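Side-chain contacts in putative thiosulfate sulfurtransferase YNJE (Escherichia coli, PDB 2WLR), which transfers sulfur from thiosulfate to cyanide, giving thiocyanate and sulfite, and is built from three rhodanese domains: residues L49-S54 with D89-R94; A66-H71 with A98-I103. All coordinates share one frame; numbering follows the deposited sequence.

Contact 1 of 2, residues L49-S54 with D89-R94; sequences LNLSAS and DAVKTR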
loop_
_atom_site.group_PDB
_atom_site.type_symbol
_atom_site.label_atom_id
_atom_site.label_comp_id
_atom_site.label_asym_id
_atom_site.label_seq_id
_atom_site.Cartn_x
_atom_site.Cartn_y
_atom_site.Cartn_z
ATOM N N LEU A 49 -4.383 9.304 -15.122
ATOM C CA LEU A 49 -3.093 8.965 -14.534
ATOM C C LEU A 49 -2.837 9.926 -13.369
ATOM O O LEU A 49 -3.390 11.033 -13.337
ATOM C CB LEU A 49 -1.955 9.074 -15.586
ATOM C CG LEU A 49 -2.199 8.286 -16.880
ATOM C CD1 LEU A 49 -1.023 8.475 -17.828
ATOM C CD2 LEU A 49 -2.476 6.800 -16.605
ATOM N N ASN A 50 -1.968 9.530 -12.448
ATOM C CA ASN A 50 -1.537 10.396 -11.349
ATOM C C ASN A 50 -0.058 10.692 -11.570
ATOM O O ASN A 50 0.804 9.778 -11.543
ATOM C CB ASN A 50 -1.727 9.690 -10.021
ATOM C CG ASN A 50 -1.576 10.616 -8.783
ATOM O OD1 ASN A 50 -1.714 11.882 -8.872
ATOM N ND2 ASN A 50 -1.315 10.013 -7.676
ATOM N N LEU A 51 0.235 11.967 -11.714
ATOM C CA LEU A 51 1.620 12.427 -11.777
ATOM C C LEU A 51 1.690 13.640 -10.889
ATOM O O LEU A 51 1.452 14.770 -11.335
ATOM C CB LEU A 51 2.055 12.752 -13.207
ATOM C CG LEU A 51 3.536 13.092 -13.407
ATOM C CD1 LEU A 51 4.474 11.985 -12.929
ATOM C CD2 LEU A 51 3.838 13.429 -14.876
ATOM N N SER A 52 1.939 13.408 -9.618
ATOM C CA SER A 52 1.933 14.488 -8.640
ATOM C C SER A 52 3.089 15.439 -8.870
ATOM O O SER A 52 4.246 14.990 -8.945
ATOM C CB SER A 52 1.978 13.929 -7.252
ATOM O OG SER A 52 1.871 14.961 -6.316
ATOM N N ALA A 53 2.821 16.737 -8.903
ATOM C CA ALA A 53 3.907 17.717 -9.061
ATOM C C ALA A 53 4.929 17.569 -7.947
ATOM O O ALA A 53 6.090 17.812 -8.165
ATOM C CB ALA A 53 3.388 19.151 -9.095
ATOM N N SER A 54 4.493 17.165 -6.754
ATOM C CA SER A 54 5.387 16.949 -5.611
ATOM C C SER A 54 6.383 15.815 -5.801
ATOM O O SER A 54 7.339 15.723 -5.037
ATOM C CB SER A 54 4.572 16.692 -4.347
ATOM O OG SER A 54 3.838 15.488 -4.437
ATOM N N ASP A 89 1.287 23.646 -13.979
ATOM C CA ASP A 89 2.387 24.279 -14.719
ATOM C C ASP A 89 3.687 23.479 -14.586
ATOM O O ASP A 89 4.428 23.300 -15.564
ATOM C CB ASP A 89 2.602 25.707 -14.199
ATOM C CG ASP A 89 3.681 26.449 -14.964
ATOM O OD1 ASP A 89 3.401 26.863 -16.101
ATOM O OD2 ASP A 89 4.789 26.585 -14.417
ATOM N N ALA A 90 3.981 23.011 -13.383
ATOM C CA ALA A 90 5.207 22.250 -13.116
ATOM C C ALA A 90 5.233 20.962 -13.930
ATOM O O ALA A 90 6.231 20.591 -14.563
ATOM C CB ALA A 90 5.312 21.921 -11.639
ATOM N N VAL A 91 4.127 20.232 -13.895
ATOM C CA VAL A 91 3.998 18.999 -14.667
ATOM C C VAL A 91 4.052 19.282 -16.177
ATOM O O VAL A 91 4.722 18.568 -16.912
ATOM C CB VAL A 91 2.711 18.220 -14.260
ATOM C CG1 VAL A 91 2.452 17.064 -15.202
ATOM C CG2 VAL A 91 2.848 17.766 -12.807
ATOM N N LYS A 92 3.350 20.327 -16.625
ATOM C CA LYS A 92 3.366 20.702 -18.048
ATOM C C LYS A 92 4.817 20.864 -18.518
ATOM O O LYS A 92 5.201 20.348 -19.558
ATOM C CB LYS A 92 2.600 21.995 -18.283
ATOM C CG LYS A 92 2.705 22.533 -19.707
ATOM C CD LYS A 92 2.539 24.051 -19.773
ATOM C CE LYS A 92 3.797 24.766 -19.251
ATOM N NZ LYS A 92 3.700 26.251 -19.348
ATOM N N THR A 93 5.616 21.531 -17.712
ATOM C CA THR A 93 6.978 21.882 -18.115
ATOM C C THR A 93 7.833 20.627 -18.240
ATOM O O THR A 93 8.537 20.454 -19.242
ATOM C CB THR A 93 7.551 22.898 -17.139
ATOM O OG1 THR A 93 6.756 24.090 -17.207
ATOM C CG2 THR A 93 8.997 23.253 -17.475
ATOM N N ARG A 94 7.749 19.715 -17.273
ATOM C CA ARG A 94 8.462 18.450 -17.344
ATOM C C ARG A 94 7.989 17.591 -18.517
ATOM O O ARG A 94 8.803 16.946 -19.196
ATOM C CB ARG A 94 8.398 17.655 -16.026
ATOM C CG ARG A 94 9.331 18.173 -14.920
ATOM C CD ARG A 94 10.816 17.973 -15.209
ATOM N NE ARG A 94 11.192 16.581 -15.306
ATOM C CZ ARG A 94 11.478 15.771 -14.295
ATOM N NH1 ARG A 94 11.401 16.175 -13.037
ATOM N NH2 ARG A 94 11.836 14.524 -14.562
#
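L51 and A53, in the turn that follows strand 49-50, rest on V91 and A90 of helix 85-97. At L51 the bond from CA to CB points toward the helix, and CG, anti to the backbone N (chi1 -173°), brings CD2 to 3.9 Å from V91 CG1, the two side chains meeting at a slant. The carbonyl O of L51 also faces the valine, 3.6 Å from V91 CG2. CG1 of V91 thus meets the leucine methyl, while CG2 lies against L51 O and the CA and CB of A53. At S52 CB points away from the helix, and OG shares a hydrogen bond of 2.8 Å with S54 OG, in which either hydroxyl could be the donor. A53 closes the contact, its CA 3.9 Å and its CB 4.0 Å from V91 CG2. The same CB stands 4.2 Å from A90 CB, one residue back along the helix. Around this packing, L51 also touches L64 and W67 of helix 61-70 and L95 of helix 85-97, while R94 hydrogen-bonds the carbonyls of L56 and M59. Backbone bonds from L49 and L51 to D24 tie the edge strand 49-50 to strand 21-24 in the parallel sheet of the first rhodanese domain.

Contact 2 of 2, residues A66-H71 with A98-I103; sequences AWIKQH and AGLTHI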
loop_
_atom_site.group_PDB
_atom_site.type_symbol
_atom_site.label_atom_id
_atom_site.label_comp_id
_atom_site.label_asym_id
_atom_site.label_seq_id
_atom_site.Cartn_x
_atom_site.Cartn_y
_atom_site.Cartn_z
ATOM N N ALA A 66 10.437 6.492 -18.356
ATOM C CA ALA A 66 9.906 5.181 -18.006
ATOM C C ALA A 66 8.411 5.248 -17.664
ATOM O O ALA A 66 7.608 4.418 -18.089
ATOM C CB ALA A 66 10.708 4.583 -16.884
ATOM N N TRP A 67 8.034 6.264 -16.903
ATOM C CA TRP A 67 6.646 6.418 -16.498
ATOM C C TRP A 67 5.770 6.699 -17.705
ATOM O O TRP A 67 4.683 6.132 -17.876
ATOM C CB TRP A 67 6.567 7.564 -15.478
ATOM C CG TRP A 67 5.209 7.795 -14.893
ATOM C CD1 TRP A 67 4.747 7.291 -13.706
ATOM C CD2 TRP A 67 4.190 8.620 -15.420
ATOM N NE1 TRP A 67 3.462 7.723 -13.505
ATOM C CE2 TRP A 67 3.097 8.554 -14.518
ATOM C CE3 TRP A 67 4.057 9.400 -16.572
ATOM C CZ2 TRP A 67 1.889 9.207 -14.755
ATOM C CZ3 TRP A 67 2.867 10.077 -16.798
ATOM C CH2 TRP A 67 1.784 9.973 -15.873
ATOM N N ILE A 68 6.226 7.571 -18.584
ATOM C CA ILE A 68 5.492 7.873 -19.808
ATOM C C ILE A 68 5.285 6.592 -20.631
ATOM O O ILE A 68 4.157 6.311 -21.047
ATOM C CB ILE A 68 6.212 8.975 -20.616
ATOM C CG1 ILE A 68 6.115 10.334 -19.872
ATOM C CG2 ILE A 68 5.632 9.087 -22.039
ATOM C CD1 ILE A 68 7.028 11.421 -20.436
ATOM N N LYS A 69 6.347 5.797 -20.785
ATOM C CA LYS A 69 6.276 4.529 -21.538
ATOM C C LYS A 69 5.367 3.492 -20.890
ATOM O O LYS A 69 4.617 2.772 -21.587
ATOM C CB LYS A 69 7.677 3.934 -21.630
ATOM C CG LYS A 69 8.484 4.503 -22.734
ATOM C CD LYS A 69 8.663 3.490 -23.838
ATOM C CE LYS A 69 9.706 2.465 -23.442
ATOM N NZ LYS A 69 9.617 1.212 -24.235
ATOM N N GLN A 70 5.482 3.365 -19.584
ATOM C CA GLN A 70 4.712 2.374 -18.809
ATOM C C GLN A 70 3.207 2.657 -18.899
ATOM O O GLN A 70 2.407 1.735 -18.748
ATOM C CB GLN A 70 5.150 2.356 -17.346
ATOM C CG GLN A 70 6.444 1.611 -17.070
ATOM C CD GLN A 70 7.153 2.058 -15.821
ATOM O OE1 GLN A 70 6.563 2.706 -14.939
ATOM N NE2 GLN A 70 8.444 1.705 -15.723
ATOM N N HIS A 71 2.836 3.917 -19.130
ATOM C CA HIS A 71 1.429 4.325 -19.199
ATOM C C HIS A 71 0.929 4.557 -20.620
ATOM O O HIS A 71 -0.138 5.110 -20.811
ATOM C CB HIS A 71 1.201 5.568 -18.335
ATOM C CG HIS A 71 1.507 5.347 -16.890
ATOM N ND1 HIS A 71 0.580 4.870 -15.988
ATOM C CD2 HIS A 71 2.656 5.488 -16.198
ATOM C CE1 HIS A 71 1.155 4.755 -14.803
ATOM N NE2 HIS A 71 2.416 5.109 -14.907
ATOM N N ALA A 98 10.025 16.283 -21.776
ATOM C CA ALA A 98 10.021 14.844 -22.068
ATOM C C ALA A 98 9.579 14.510 -23.494
ATOM O O ALA A 98 9.669 13.376 -23.903
ATOM C CB ALA A 98 9.121 14.098 -21.053
ATOM N N GLY A 99 9.051 15.480 -24.231
ATOM C CA GLY A 99 8.692 15.257 -25.620
ATOM C C GLY A 99 7.212 15.230 -25.973
ATOM O O GLY A 99 6.866 15.079 -27.150
ATOM N N LEU A 100 6.319 15.364 -24.994
ATOM C CA LEU A 100 4.887 15.285 -25.301
ATOM C C LEU A 100 4.486 16.557 -25.997
ATOM O O LEU A 100 4.835 17.638 -25.520
ATOM C CB LEU A 100 4.044 15.097 -24.040
ATOM C CG LEU A 100 4.136 13.704 -23.455
ATOM C CD1 LEU A 100 5.468 13.520 -22.825
ATOM C CD2 LEU A 100 3.015 13.421 -22.426
ATOM N N THR A 101 3.756 16.434 -27.109
ATOM C CA THR A 101 3.487 17.594 -27.984
ATOM C C THR A 101 2.086 18.194 -27.895
ATOM O O THR A 101 1.823 19.234 -28.493
ATOM C CB THR A 101 3.785 17.239 -29.464
ATOM O OG1 THR A 101 2.886 16.235 -29.900
ATOM C CG2 THR A 101 5.217 16.708 -29.616
ATOM N N HIS A 102 1.189 17.578 -27.131
ATOM C CA HIS A 102 -0.188 18.055 -27.086
ATOM C C HIS A 102 -0.680 18.050 -25.640
ATOM O O HIS A 102 -1.320 17.087 -25.234
ATOM C CB HIS A 102 -1.064 17.141 -27.942
ATOM C CG HIS A 102 -2.428 17.689 -28.205
ATOM N ND1 HIS A 102 -3.066 18.548 -27.333
ATOM C CD2 HIS A 102 -3.295 17.468 -29.220
ATOM C CE1 HIS A 102 -4.257 18.858 -27.816
ATOM N NE2 HIS A 102 -4.421 18.218 -28.959
ATOM N N ILE A 103 -0.353 19.107 -24.901
ATOM C CA ILE A 103 -0.623 19.211 -23.458
ATOM C C ILE A 103 -1.583 20.350 -23.212
ATOM O O ILE A 103 -1.274 21.510 -23.477
ATOM C CB ILE A 103 0.664 19.461 -22.657
ATOM C CG1 ILE A 103 1.697 18.370 -22.935
ATOM C CG2 ILE A 103 0.380 19.519 -21.120
ATOM C CD1 ILE A 103 3.040 18.650 -22.324
#
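I68 holds CG1 anti to its carbonyl carbon (chi1 -69°) and extends the chain from there (chi2 168°), which carries CD1 off helix 61-70 to meet A98 and L100. L100 likewise sets CG anti to the carbonyl carbon (chi1 -74°), and its CD1 arrives 3.5 Å from I68 CD1, the two side chains running antiparallel as they pass. The same isoleucine methyl lies 3.5 Å from A98 CB, a carbon pair closer than usual van der Waals contact. One terminal methyl therefore bridges two residues that flank G99, and the contact is purely apolar. In all three residues CB points toward the other segment, yet the backbones stay well apart: the nearest CA atoms, those of I68 and A98, are separated by 8.6 Å. G99, with positive phi, closes helix 85-97 in a Schellman motif between the two residues that touch I68. Within 66-71, I68 CG1 sits at the edge of the W67 indole, in its plane. L95 of helix 85-97 and L73 of the loop after helix 61-70 also touch I68, and L100 packs on V79 of strand 79-82. The contact thus joins helix 61-70 to the connection between helix 85-97 and strand 103-105, at one edge of the sheet.

From the N terminus, strand 49-50 and its turn come first, then helix 61-70, helix 85-97 and the loop to strand 103-105. Contact 1 closes a loop of 34 residues between 49-54 and 89-94, and contact 2 one of 26 between 66-71 and 98-103. Their segments alternate along the chain, so the loops cross rather than nest. Their centres are 11 Å apart and they touch: W67 and H71 pack on L49, and W67 on L51. Together they hold helix 85-97 at two places, its middle against the turn after edge strand 49-50 and the loop at its C-terminal end against helix 61-70, all within the first rhodanese domain.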